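Local coordinates for protein cytochrome c (Hydrogenophilus thermoluteolus, PDB 2D0S) that carries a covalently attached heme c and probably serves as an electron-transfer protein, at residues Lys26-Lys31 with Trp74-Lys79; Glu42-Gly47 with Pro58-Val63. One frame throughout, in Å; residues are numbered along the deposited sequence.

Contact 1 (Lys26-Lys31 with Trp74-Lys79); sequences KDVAKK and WVLTLK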
ATOM      1  N   LYS A  26       4.112  -0.496   8.416  1.00 13.41           N
ATOM      2  CA  LYS A  26       4.055  -1.311   9.638  1.00 19.97           C
ATOM      3  C   LYS A  26       2.640  -1.318  10.254  1.00 16.68           C
ATOM      4  O   LYS A  26       2.188  -2.338  10.733  1.00 17.51           O
ATOM      5  CB  LYS A  26       5.089  -0.829  10.674  1.00 21.99           C
ATOM      6  CG  LYS A  26       6.501  -1.389  10.511  1.00 25.96           C
ATOM      7  CD  LYS A  26       7.361  -0.979  11.741  1.00 28.84           C
ATOM      8  CE  LYS A  26       8.679  -1.771  11.850  1.00 34.43           C
ATOM      9  NZ  LYS A  26       8.476  -3.211  12.244  1.00 39.12           N
ATOM     10  N   ASP A  27       1.928  -0.193  10.124  1.00 16.62           N
ATOM     11  CA  ASP A  27       0.515  -0.107  10.591  1.00 17.62           C
ATOM     12  C   ASP A  27      -0.413  -0.897   9.656  1.00 16.23           C
ATOM     13  O   ASP A  27      -1.398  -1.518  10.111  1.00 18.46           O
ATOM     14  CB  ASP A  27       0.034   1.361  10.621  1.00 13.93           C
ATOM     15  CG  ASP A  27       0.232   2.039  11.988  1.00 14.35           C
ATOM     16  OD1 ASP A  27      -0.234   3.198  12.122  1.00 18.47           O
ATOM     17  OD2 ASP A  27       0.872   1.451  12.906  1.00 16.45           O
ATOM     18  N   VAL A  28      -0.057  -0.913   8.366  1.00 15.41           N
ATOM     19  CA  VAL A  28      -0.846  -1.678   7.392  1.00 13.82           C
ATOM     20  C   VAL A  28      -0.668  -3.156   7.735  1.00 14.63           C
ATOM     21  O   VAL A  28      -1.652  -3.852   7.894  1.00 15.54           O
ATOM     22  CB  VAL A  28      -0.476  -1.398   5.903  1.00 12.32           C
ATOM     23  CG1 VAL A  28      -1.176  -2.478   4.935  1.00  9.35           C
ATOM     24  CG2 VAL A  28      -0.907   0.055   5.495  1.00  6.46           C
ATOM     25  N   ALA A  29       0.580  -3.604   7.921  1.00 10.84           N
ATOM     26  CA  ALA A  29       0.850  -4.992   8.335  1.00 13.33           C
ATOM     27  C   ALA A  29       0.135  -5.379   9.663  1.00 18.11           C
ATOM     28  O   ALA A  29      -0.235  -6.531   9.854  1.00 19.63           O
ATOM     29  CB  ALA A  29       2.332  -5.209   8.465  1.00 11.82           C
ATOM     30  N   LYS A  30      -0.025  -4.418  10.584  1.00 19.81           N
ATOM     31  CA  LYS A  30      -0.709  -4.659  11.868  1.00 20.37           C
ATOM     32  C   LYS A  30      -2.236  -4.769  11.711  1.00 20.01           C
ATOM     33  O   LYS A  30      -2.902  -5.493  12.432  1.00 20.97           O
ATOM     34  CB  LYS A  30      -0.367  -3.551  12.873  1.00 16.18           C
ATOM     35  CG  LYS A  30       0.913  -3.818  13.635  1.00 18.82           C
ATOM     36  CD  LYS A  30       1.433  -2.536  14.357  1.00 18.91           C
ATOM     37  CE  LYS A  30       2.918  -2.652  14.633  1.00 21.84           C
ATOM     38  NZ  LYS A  30       3.439  -1.381  15.300  1.00 27.63           N
ATOM     39  N   LYS A  31      -2.776  -4.094  10.724  1.00 20.36           N
ATOM     40  CA  LYS A  31      -4.180  -4.137  10.530  1.00 18.96           C
ATOM     41  C   LYS A  31      -4.634  -5.345   9.693  1.00 21.55           C
ATOM     42  O   LYS A  31      -5.726  -5.836   9.873  1.00 19.12           O
ATOM     43  CB  LYS A  31      -4.649  -2.839   9.910  1.00 22.65           C
ATOM     44  CG  LYS A  31      -6.128  -2.580  10.078  1.00 28.05           C
ATOM     45  CD  LYS A  31      -6.429  -1.086   9.927  1.00 32.75           C
ATOM     46  CE  LYS A  31      -7.902  -0.829   9.531  1.00 36.76           C
ATOM     47  NZ  LYS A  31      -8.395  -1.728   8.390  1.00 37.55           N
ATOM     48  N   TRP A  74       4.732  -7.885   0.260  1.00 16.06           N
ATOM     49  CA  TRP A  74       5.920  -7.478   0.990  1.00 16.04           C
ATOM     50  C   TRP A  74       5.571  -6.568   2.204  1.00 15.32           C
ATOM     51  O   TRP A  74       6.037  -6.805   3.298  1.00 16.66           O
ATOM     52  CB  TRP A  74       6.931  -6.805   0.058  1.00 17.13           C
ATOM     53  CG  TRP A  74       7.967  -6.058   0.794  1.00 16.11           C
ATOM     54  CD1 TRP A  74       8.985  -6.584   1.530  1.00 15.78           C
ATOM     55  CD2 TRP A  74       8.016  -4.629   1.002  1.00 17.26           C
ATOM     56  NE1 TRP A  74       9.708  -5.579   2.120  1.00 16.85           N
ATOM     57  CE2 TRP A  74       9.124  -4.368   1.819  1.00 17.38           C
ATOM     58  CE3 TRP A  74       7.219  -3.561   0.582  1.00 14.94           C
ATOM     59  CZ2 TRP A  74       9.440  -3.093   2.244  1.00 18.20           C
ATOM     60  CZ3 TRP A  74       7.537  -2.315   0.969  1.00 17.03           C
ATOM     61  CH2 TRP A  74       8.662  -2.065   1.772  1.00 18.42           C
ATOM     62  N   VAL A  75       4.782  -5.513   1.979  1.00 14.25           N
ATOM     63  CA  VAL A  75       4.248  -4.706   3.077  1.00 12.04           C
ATOM     64  C   VAL A  75       3.783  -5.578   4.240  1.00 14.29           C
ATOM     65  O   VAL A  75       4.080  -5.286   5.419  1.00 17.62           O
ATOM     66  CB  VAL A  75       3.091  -3.819   2.607  1.00 10.78           C
ATOM     67  CG1 VAL A  75       2.316  -3.219   3.822  1.00  9.88           C
ATOM     68  CG2 VAL A  75       3.632  -2.703   1.735  1.00  9.42           C
ATOM     69  N   LEU A  76       3.095  -6.676   3.942  1.00 16.98           N
ATOM     70  CA  LEU A  76       2.458  -7.425   5.017  1.00 18.89           C
ATOM     71  C   LEU A  76       3.441  -8.237   5.867  1.00 19.59           C
ATOM     72  O   LEU A  76       3.084  -8.737   6.939  1.00 19.51           O
ATOM     73  CB  LEU A  76       1.331  -8.311   4.512  1.00 17.39           C
ATOM     74  CG  LEU A  76       0.085  -7.697   3.903  1.00 20.70           C
ATOM     75  CD1 LEU A  76      -0.792  -8.799   3.349  1.00 18.13           C
ATOM     76  CD2 LEU A  76      -0.691  -6.823   4.866  1.00 19.16           C
ATOM     77  N   THR A  77       4.658  -8.406   5.381  1.00 21.42           N
ATOM     78  CA  THR A  77       5.684  -9.129   6.147  1.00 21.50           C
ATOM     79  C   THR A  77       6.462  -8.238   7.135  1.00 21.89           C
ATOM     80  O   THR A  77       7.264  -8.744   7.897  1.00 24.96           O
ATOM     81  CB  THR A  77       6.712  -9.819   5.208  1.00 22.32           C
ATOM     82  OG1 THR A  77       7.521  -8.815   4.581  1.00 24.35           O
ATOM     83  CG2 THR A  77       6.005 -10.633   4.142  1.00 19.30           C
ATOM     84  N   LEU A  78       6.255  -6.916   7.093  1.00 22.12           N
ATOM     85  CA  LEU A  78       6.965  -5.977   7.998  1.00 25.49           C
ATOM     86  C   LEU A  78       6.371  -6.012   9.365  1.00 31.54           C
ATOM     87  O   LEU A  78       5.554  -5.177   9.698  1.00 34.07           O
ATOM     88  CB  LEU A  78       6.907  -4.541   7.476  1.00 21.29           C
ATOM     89  CG  LEU A  78       7.288  -4.446   6.004  1.00 25.18           C
ATOM     90  CD1 LEU A  78       7.052  -3.076   5.441  1.00 22.30           C
ATOM     91  CD2 LEU A  78       8.765  -4.916   5.821  1.00 25.58           C
ATOM     92  N   LYS A  79       6.791  -6.973  10.169  1.00 40.49           N
ATOM     93  CA  LYS A  79       6.457  -6.971  11.597  1.00 50.05           C
ATOM     94  C   LYS A  79       7.700  -6.726  12.467  1.00 54.49           C
ATOM     95  O   LYS A  79       8.800  -6.441  11.944  1.00 54.48           O
ATOM     96  CB  LYS A  79       5.747  -8.270  11.992  1.00 51.91           C
ATOM     97  CG  LYS A  79       4.233  -8.244  11.695  1.00 56.03           C
ATOM     98  CD  LYS A  79       3.816  -9.385  10.734  1.00 60.86           C
ATOM     99  CE  LYS A  79       4.670 -10.683  10.955  1.00 64.62           C
ATOM    100  NZ  LYS A  79       3.942 -11.965  10.578  1.00 65.42           N
ATOM    101  OXT LYS A  79       7.622  -6.759  13.708  1.00 57.85           O
TER
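Val28 and Val75 meet through their methyl groups, where helix 25-31 packs on the end of helix 65-75 and the C-terminal turn after it. The closest approach is 3.7 Å, from Val28 CG1 to Val75 CG1. Both CG1 atoms are anti to their own backbone N (chi1 169° in Val28, 167° in Val75), which places the two methyls that touch, and the two side chains cross obliquely. Leu76 adds its CD2 methyl, 4.4 Å from CG1 of Val28. Leu76 also reaches helix 37-46, where it touches Val37 and Leu40. Val28 itself touches heme c.

Next to this patch, Ala29 packs against backbone oxygens. Its CB lies 3.5 Å from both Val75 O and Leu78 O, and Leu76 O is slightly farther away. The backbones come close here. These are carbon-to-oxygen packing contacts.

The turn holds itself in place. A type I beta turn runs from Val75 to Leu78, and Leu78 then centres an inverse gamma turn. Trp74 O accepts both Thr77 N and Thr77 OG1. The hydroxyl bond is 2.8 Å from Thr77 OG1 to Trp74 O, in the carbonyl plane on a lone pair. Leu78 turns CD1 over one face of the Trp74 ring, 4.0 Å above the plane and offset toward the rim.

The charged part is at the C-terminus. Lys26 runs past Leu78, with CG near Leu78 O. A bend at chi4 (-71°) then sets its NZ near the terminal carboxylate. Lys79 O lies 3.3 Å from Lys26 NZ. NZ of Lys26 and OXT of Lys79 form a long salt bridge of 3.9 Å.

The seam therefore joins methyl packing on the heme side to a charge pairing at the chain end. Carbon packing makes up most of it, and the lysine probably adds a modest electrostatic pull on the chain end.

Contact 2 (Glu42-Gly47 with Pro58-Val63); sequences EKVKKG and PPHPQV. With HEC (heme c), chain B.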
ATOM      1  N   GLU A  42      -6.940  -4.166  -4.875  1.00 18.01           N
ATOM      2  CA  GLU A  42      -8.011  -3.341  -5.491  1.00 23.62           C
ATOM      3  C   GLU A  42      -7.981  -1.876  -4.993  1.00 20.67           C
ATOM      4  O   GLU A  42      -8.168  -0.935  -5.769  1.00 16.70           O
ATOM      5  CB  GLU A  42      -9.414  -3.948  -5.249  1.00 28.84           C
ATOM      6  CG  GLU A  42     -10.161  -4.363  -6.528  1.00 41.60           C
ATOM      7  CD  GLU A  42      -9.264  -5.189  -7.517  1.00 49.08           C
ATOM      8  OE1 GLU A  42      -8.812  -6.323  -7.160  1.00 52.34           O
ATOM      9  OE2 GLU A  42      -8.989  -4.684  -8.639  1.00 51.50           O
ATOM     10  N   LYS A  43      -7.748  -1.707  -3.695  1.00 17.00           N
ATOM     11  CA  LYS A  43      -7.639  -0.381  -3.080  1.00 14.99           C
ATOM     12  C   LYS A  43      -6.477   0.469  -3.704  1.00 13.99           C
ATOM     13  O   LYS A  43      -6.608   1.659  -3.922  1.00 14.68           O
ATOM     14  CB  LYS A  43      -7.464  -0.543  -1.550  1.00 15.80           C
ATOM     15  CG  LYS A  43      -7.302   0.764  -0.772  1.00 22.68           C
ATOM     16  CD  LYS A  43      -8.484   1.727  -0.999  1.00 23.04           C
ATOM     17  CE  LYS A  43      -8.351   2.969  -0.114  1.00 21.41           C
ATOM     18  NZ  LYS A  43      -8.732   2.689   1.346  1.00 21.45           N
ATOM     19  N   VAL A  44      -5.341  -0.144  -3.952  1.00 15.26           N
ATOM     20  CA  VAL A  44      -4.213   0.575  -4.504  1.00 12.51           C
ATOM     21  C   VAL A  44      -4.576   0.941  -5.950  1.00 18.46           C
ATOM     22  O   VAL A  44      -4.403   2.099  -6.380  1.00 19.64           O
ATOM     23  CB  VAL A  44      -2.936  -0.272  -4.468  1.00 11.65           C
ATOM     24  CG1 VAL A  44      -1.772   0.475  -5.140  1.00  9.09           C
ATOM     25  CG2 VAL A  44      -2.600  -0.691  -2.996  1.00  6.47           C
ATOM     26  N   LYS A  45      -5.105  -0.041  -6.683  1.00 16.77           N
ATOM     27  CA  LYS A  45      -5.490   0.131  -8.056  1.00 20.83           C
ATOM     28  C   LYS A  45      -6.558   1.240  -8.253  1.00 21.98           C
ATOM     29  O   LYS A  45      -6.328   2.193  -9.000  1.00 21.78           O
ATOM     30  CB  LYS A  45      -5.988  -1.209  -8.613  1.00 23.67           C
ATOM     31  CG  LYS A  45      -6.257  -1.203 -10.105  1.00 32.33           C
ATOM     32  CD  LYS A  45      -7.352  -2.238 -10.511  1.00 36.13           C
ATOM     33  CE  LYS A  45      -6.828  -3.664 -10.436  1.00 38.94           C
ATOM     34  NZ  LYS A  45      -7.772  -4.622 -11.108  1.00 38.37           N
ATOM     35  N   LYS A  46      -7.722   1.076  -7.590  1.00 21.59           N
ATOM     36  CA  LYS A  46      -8.836   2.025  -7.716  1.00 24.28           C
ATOM     37  C   LYS A  46      -8.733   3.281  -6.904  1.00 23.52           C
ATOM     38  O   LYS A  46      -9.424   4.257  -7.182  1.00 24.13           O
ATOM     39  CB  LYS A  46     -10.154   1.318  -7.390  1.00 30.42           C
ATOM     40  CG  LYS A  46     -10.895   0.825  -8.616  1.00 37.68           C
ATOM     41  CD  LYS A  46     -11.714  -0.441  -8.318  1.00 43.20           C
ATOM     42  CE  LYS A  46     -11.922  -1.272  -9.601  1.00 48.75           C
ATOM     43  NZ  LYS A  46     -12.342  -2.709  -9.322  1.00 53.58           N
ATOM     44  N   GLY A  47      -7.850   3.271  -5.905  1.00 22.57           N
ATOM     45  CA  GLY A  47      -7.654   4.415  -5.033  1.00 20.30           C
ATOM     46  C   GLY A  47      -8.778   4.461  -4.014  1.00 22.91           C
ATOM     47  O   GLY A  47      -9.652   3.615  -4.025  1.00 23.15           O
ATOM     48  N   PRO A  58      -4.634   8.167  -4.502  1.00 16.97           N
ATOM     49  CA  PRO A  58      -5.004   8.155  -5.917  1.00 21.45           C
ATOM     50  C   PRO A  58      -5.002   6.746  -6.548  1.00 21.12           C
ATOM     51  O   PRO A  58      -4.341   5.810  -6.040  1.00 20.33           O
ATOM     52  CB  PRO A  58      -3.964   9.059  -6.572  1.00 21.47           C
ATOM     53  CG  PRO A  58      -2.801   9.095  -5.587  1.00 20.40           C
ATOM     54  CD  PRO A  58      -3.322   8.798  -4.243  1.00 18.07           C
ATOM     55  N   PRO A  59      -5.766   6.582  -7.619  1.00 19.85           N
ATOM     56  CA  PRO A  59      -5.760   5.293  -8.307  1.00 17.89           C
ATOM     57  C   PRO A  59      -4.380   5.047  -8.931  1.00 17.11           C
ATOM     58  O   PRO A  59      -3.571   5.971  -9.047  1.00 16.16           O
ATOM     59  CB  PRO A  59      -6.836   5.446  -9.403  1.00 21.61           C
ATOM     60  CG  PRO A  59      -7.359   6.913  -9.334  1.00 21.19           C
ATOM     61  CD  PRO A  59      -6.531   7.650  -8.312  1.00 22.53           C
ATOM     62  N   HIS A  60      -4.106   3.816  -9.326  1.00 17.46           N
ATOM     63  CA  HIS A  60      -2.881   3.526 -10.071  1.00 13.86           C
ATOM     64  C   HIS A  60      -3.219   2.757 -11.315  1.00 15.31           C
ATOM     65  O   HIS A  60      -2.965   1.581 -11.379  1.00 15.98           O
ATOM     66  CB  HIS A  60      -1.919   2.735  -9.222  1.00 14.03           C
ATOM     67  CG  HIS A  60      -1.425   3.485  -8.019  1.00 15.18           C
ATOM     68  ND1 HIS A  60      -0.243   4.190  -8.013  1.00 19.04           N
ATOM     69  CD2 HIS A  60      -1.971   3.664  -6.797  1.00 15.40           C
ATOM     70  CE1 HIS A  60      -0.067   4.746  -6.824  1.00 15.90           C
ATOM     71  NE2 HIS A  60      -1.125   4.474  -6.086  1.00 19.75           N
ATOM     72  N   PRO A  61      -3.834   3.436 -12.323  1.00 18.06           N
ATOM     73  CA  PRO A  61      -4.307   2.806 -13.549  1.00 18.70           C
ATOM     74  C   PRO A  61      -3.182   2.300 -14.462  1.00 18.34           C
ATOM     75  O   PRO A  61      -3.406   1.417 -15.280  1.00 20.08           O
ATOM     76  CB  PRO A  61      -5.107   3.936 -14.238  1.00 18.50           C
ATOM     77  CG  PRO A  61      -4.474   5.130 -13.811  1.00 18.40           C
ATOM     78  CD  PRO A  61      -4.139   4.871 -12.324  1.00 17.21           C
ATOM     79  N   GLN A  62      -1.965   2.740 -14.235  1.00 19.35           N
ATOM     80  CA  GLN A  62      -0.869   2.315 -15.121  1.00 21.47           C
ATOM     81  C   GLN A  62       0.206   1.432 -14.478  1.00 18.61           C
ATOM     82  O   GLN A  62       1.231   1.160 -15.095  1.00 19.08           O
ATOM     83  CB  GLN A  62      -0.249   3.513 -15.823  1.00 22.68           C
ATOM     84  CG  GLN A  62      -1.246   4.263 -16.671  1.00 27.63           C
ATOM     85  CD  GLN A  62      -0.673   5.531 -17.267  1.00 31.82           C
ATOM     86  OE1 GLN A  62      -0.597   6.583 -16.595  1.00 30.26           O
ATOM     87  NE2 GLN A  62      -0.232   5.444 -18.529  1.00 30.40           N
ATOM     88  N   VAL A  63      -0.051   0.945 -13.275  1.00 16.16           N
ATOM     89  CA  VAL A  63       0.917   0.071 -12.587  1.00 16.00           C
ATOM     90  C   VAL A  63       0.336  -1.307 -12.656  1.00 16.74           C
ATOM     91  O   VAL A  63      -0.873  -1.477 -12.449  1.00 13.29           O
ATOM     92  CB  VAL A  63       1.163   0.524 -11.083  1.00 16.56           C
ATOM     93  CG1 VAL A  63       2.190  -0.422 -10.341  1.00 12.95           C
ATOM     94  CG2 VAL A  63       1.645   1.962 -11.044  1.00 15.10           C
TER
HETATM   95 FE   HEC B  80      -1.179   4.288  -0.500  1.00 11.91          FE
HETATM   96  CHA HEC B  80      -3.598   3.672   1.858  1.00 11.86           C
HETATM   97  CHB HEC B  80      -0.262   1.039  -0.518  1.00 10.74           C
HETATM   98  CHC HEC B  80       0.784   4.920  -3.225  1.00 11.06           C
HETATM   99  CHD HEC B  80      -1.691   7.695  -0.088  1.00 12.82           C
HETATM  100  NA  HEC B  80      -1.774   2.701   0.468  1.00 11.97           N
HETATM  101  C1A HEC B  80      -2.803   2.632   1.425  1.00 12.05           C
HETATM  102  C2A HEC B  80      -2.922   1.264   1.874  1.00 10.27           C
HETATM  103  C3A HEC B  80      -1.972   0.530   1.256  1.00 11.62           C
HETATM  104  C4A HEC B  80      -1.249   1.417   0.343  1.00 12.45           C
HETATM  105  CMA HEC B  80      -1.715  -1.002   1.413  1.00  5.99           C
HETATM  106  CAA HEC B  80      -3.937   0.770   2.948  1.00 12.02           C
HETATM  107  CBA HEC B  80      -5.261   0.522   2.226  1.00 12.50           C
HETATM  108  CGA HEC B  80      -6.402   0.346   3.190  1.00 15.39           C
HETATM  109  O1A HEC B  80      -6.165   0.099   4.392  1.00 17.20           O
HETATM  110  O2A HEC B  80      -7.557   0.416   2.733  1.00 15.03           O
HETATM  111  NB  HEC B  80       0.018   3.204  -1.675  1.00 11.04           N
HETATM  112  C1B HEC B  80       0.250   1.852  -1.520  1.00 12.09           C
HETATM  113  C2B HEC B  80       1.047   1.406  -2.630  1.00 11.88           C
HETATM  114  C3B HEC B  80       1.364   2.482  -3.372  1.00 10.44           C
HETATM  115  C4B HEC B  80       0.674   3.620  -2.801  1.00 10.56           C
HETATM  116  CMB HEC B  80       1.575  -0.040  -2.748  1.00  9.61           C
HETATM  117  CAB HEC B  80       2.296   2.571  -4.629  1.00 10.57           C
HETATM  118  CBB HEC B  80       1.845   1.601  -5.746  1.00  9.24           C
HETATM  119  NC  HEC B  80      -0.570   5.961  -1.433  1.00 11.79           N
HETATM  120  C1C HEC B  80       0.267   6.006  -2.555  1.00 13.12           C
HETATM  121  C2C HEC B  80       0.559   7.385  -2.870  1.00 12.90           C
HETATM  122  C3C HEC B  80      -0.293   8.148  -2.119  1.00 13.01           C
HETATM  123  C4C HEC B  80      -0.893   7.268  -1.134  1.00 13.55           C
HETATM  124  CMC HEC B  80       1.250   7.774  -4.195  1.00 13.11           C
HETATM  125  CAC HEC B  80      -0.439   9.714  -1.990  1.00 12.03           C
HETATM  126  CBC HEC B  80      -0.233  10.569  -3.247  1.00 13.32           C
HETATM  127  ND  HEC B  80      -2.509   5.529   0.701  1.00 14.91           N
HETATM  128  C1D HEC B  80      -2.549   6.911   0.649  1.00 15.43           C
HETATM  129  C2D HEC B  80      -3.555   7.384   1.569  1.00 15.98           C
HETATM  130  C3D HEC B  80      -4.115   6.128   2.193  1.00 14.91           C
HETATM  131  C4D HEC B  80      -3.401   5.026   1.598  1.00 14.62           C
HETATM  132  CMD HEC B  80      -3.949   8.848   1.821  1.00 12.15           C
HETATM  133  CAD HEC B  80      -5.264   6.004   3.182  1.00 13.66           C
HETATM  134  CBD HEC B  80      -6.505   5.701   2.365  1.00 16.42           C
HETATM  135  CGD HEC B  80      -7.660   5.551   3.341  1.00 17.14           C
HETATM  136  O1D HEC B  80      -7.669   6.324   4.326  1.00 16.12           O
HETATM  137  O2D HEC B  80      -8.556   4.662   3.132  1.00 17.67           O
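At the heme pocket of this cytochrome c fold, Val44 near the end of helix 37-46 meets His60 of the loop that follows the axial ligand Met57. Their side chains pack together beside the porphyrin. The His60 ring turns one edge, in plane, toward Val44 O. The heme atom CBB lies 3.8 Å above one ring face, offset toward the rim. The ring is probably turned over in the model, so its individual atoms are not certain. Val44 CG1 is 3.8 Å from the same CBB, and Val44 CG2 is 3.8 Å from heme CHB. Pro58 CD packs on heme CBC. An alanine in place of His60 would probably open a gap beside heme CBB and leave Val44 CG1 without its ring neighbour.

A backbone hydrogen bond joins the two segments. His60 N donates to Lys45 O at 2.8 Å, with an N-H...O angle of 158°. Pro59 CB packs 3.3 Å from that Lys45 O. Gly47 is the first residue past the helix, and leaves helical geometry with positive phi (78°).

The charges face other partners. Lys45 NZ pairs with Glu42 OE2 and also with Glu65. Lys43 hydrogen-bonds both propionates: the chain bends at chi2 and again at chi4 (-77°), and the second bend sets NZ 2.9 Å from heme O2A and 2.7 Å from heme O2D.

Contact 1 is partly buried, while contact 2 lies at the surface. They sit on opposite sides of the chain's centre, with centres 19 Å apart and nearest atoms about 8 Å apart. Contact 2 falls within the chain between the two segments of contact 1. Both border heme c, and helices 37-46 and 65-75 connect them: Leu76 of contact 1 packs on helix 37-46, which also carries a segment of contact 2, and Val44 touches Ile68. Their chemistry differs. Contact 1 relies on aliphatic packing, with a long ion pair at the chain terminus. Contact 2 has a clear backbone hydrogen bond across it, proline packing and a lysine bound to the heme propionates.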